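Local coordinates for protein AA9 family lytic polysaccharide monooxygenase D (Myceliophthora thermophila, PDB 5UFV) that uses a copper centre and a reducing agent to cleave cellulose oxidatively at its glycosidic bonds, with oxygen or hydrogen peroxide as cosubstrate, at residues S140-P143 with D144-P148. Sequence-based numbering, arbitrary orientation.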
loop_
_atom_site.group_PDB
_atom_site.type_symbol
_atom_site.label_atom_id
_atom_site.label_comp_id
_atom_site.label_asym_id
_atom_site.label_seq_id
_atom_site.Cartn_x
_atom_site.Cartn_y
_atom_site.Cartn_z
ATOM N N SER A 140 3.207 8.210 6.063
ATOM C CA SER A 140 4.436 7.440 6.096
ATOM C C SER A 140 5.614 8.374 5.783
ATOM O O SER A 140 5.513 9.222 4.906
ATOM C CB SER A 140 4.392 6.339 5.045
ATOM O OG SER A 140 3.352 5.408 5.278
ATOM N N LYS A 141 6.725 8.218 6.498
ATOM C CA LYS A 141 7.956 8.919 6.167
ATOM C C LYS A 141 8.686 8.193 5.066
ATOM O O LYS A 141 8.840 6.999 5.137
ATOM C CB LYS A 141 8.875 9.011 7.374
ATOM C CG LYS A 141 8.465 10.120 8.301
ATOM C CD LYS A 141 9.349 10.209 9.535
ATOM C CE LYS A 141 8.768 11.279 10.455
ATOM N NZ LYS A 141 9.469 11.357 11.759
ATOM N N ILE A 142 9.138 8.928 4.056
ATOM C CA ILE A 142 10.108 8.416 3.096
ATOM C C ILE A 142 11.421 8.129 3.820
ATOM O O ILE A 142 12.016 9.031 4.376
ATOM C CB ILE A 142 10.384 9.438 1.983
ATOM C CG1 ILE A 142 9.127 9.621 1.128
ATOM C CG2 ILE A 142 11.553 8.985 1.116
ATOM C CD1 ILE A 142 9.230 10.715 0.075
ATOM N N PRO A 143 11.881 6.873 3.798
ATOM C CA PRO A 143 13.040 6.462 4.601
ATOM C C PRO A 143 14.243 7.374 4.436
ATOM O O PRO A 143 14.517 7.807 3.313
ATOM C CB PRO A 143 13.392 5.075 4.062
ATOM C CG PRO A 143 12.196 4.608 3.315
ATOM C CD PRO A 143 11.371 5.793 2.939
ATOM N N ASP A 144 14.952 7.633 5.543
ATOM C CA ASP A 144 16.172 8.462 5.529
ATOM C C ASP A 144 17.306 7.873 4.677
ATOM O O ASP A 144 17.581 6.665 4.722
ATOM C CB ASP A 144 16.713 8.678 6.955
ATOM C CG ASP A 144 15.748 9.447 7.844
ATOM O OD1 ASP A 144 15.102 10.424 7.374
ATOM O OD2 ASP A 144 15.641 9.065 9.028
ATOM N N GLY A 145 17.966 8.754 3.930
ATOM C CA GLY A 145 19.088 8.393 3.088
ATOM C C GLY A 145 18.745 7.817 1.724
ATOM O O GLY A 145 19.651 7.536 0.939
ATOM N N LEU A 146 17.460 7.640 1.415
ATOM C CA LEU A 146 17.062 6.969 0.172
ATOM C C LEU A 146 17.693 7.622 -1.047
ATOM O O LEU A 146 17.607 8.826 -1.213
ATOM C CB LEU A 146 15.551 7.022 0.018
ATOM C CG LEU A 146 14.859 6.191 -1.055
ATOM C CD1 LEU A 146 15.162 4.707 -0.889
ATOM C CD2 LEU A 146 13.366 6.429 -0.994
ATOM N N ALA A 147 18.333 6.836 -1.902
ATOM C CA ALA A 147 18.973 7.412 -3.089
ATOM C C ALA A 147 17.936 8.148 -3.905
ATOM O O ALA A 147 16.792 7.692 -3.990
ATOM C CB ALA A 147 19.632 6.335 -3.938
ATOM N N PRO A 148 18.330 9.270 -4.519
ATOM C CA PRO A 148 17.417 10.065 -5.319
ATOM C C PRO A 148 16.964 9.342 -6.569
ATOM O O PRO A 148 17.690 8.497 -7.070
ATOM C CB PRO A 148 18.273 11.268 -5.744
ATOM C CG PRO A 148 19.672 10.766 -5.714
ATOM C CD PRO A 148 19.707 9.790 -4.579
#
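Ile142 and Leu146 meet through single methyl groups, CG2 of Ile142 lying 3.8 Å from CD2 of Leu146, while the two side chains cross at about a right angle. The first torsion of Ile142 leaves CG2 anti to the backbone N. In Leu146 chi1 (-169°) places CG, bringing the branch toward Ile142 and the Pro143 ring, and chi2 (58°) turns CD2 toward Ile142. Pro143 sits beside them, its ring atom CD 4.5 Å from Leu146 CD2, a looser touch than the methyl pair. This buried side is closed by the second sheet: Pro143 packs on Ile104, and Leu146 on Phe102 and Met84.

The backbone between is a type II beta turn from Pro143 to Leu146, with Gly145 at phi 82° in the position where a positive phi is expected. The turn is open rather than bonded: Pro143 O and Leu146 N stand 3.5 Å apart without a hydrogen bond. On the solvent side, the exposed Asp144 sets off away from 140-143, only its CB touching Pro143 C, at 3.8 Å.

The turn thus joins strand 136-141 of one sheet to strand 149-159 of the other, in the beta-sandwich of AA9 enzymes. With apolar contacts but no internal hydrogen bond, its shape probably rests on packing against strands 80-86 and 101-107, and on backbone hydrogen bonds from Ile142 to Gly63 and Asp64 and from Gly145 and Ala147 to Ala183.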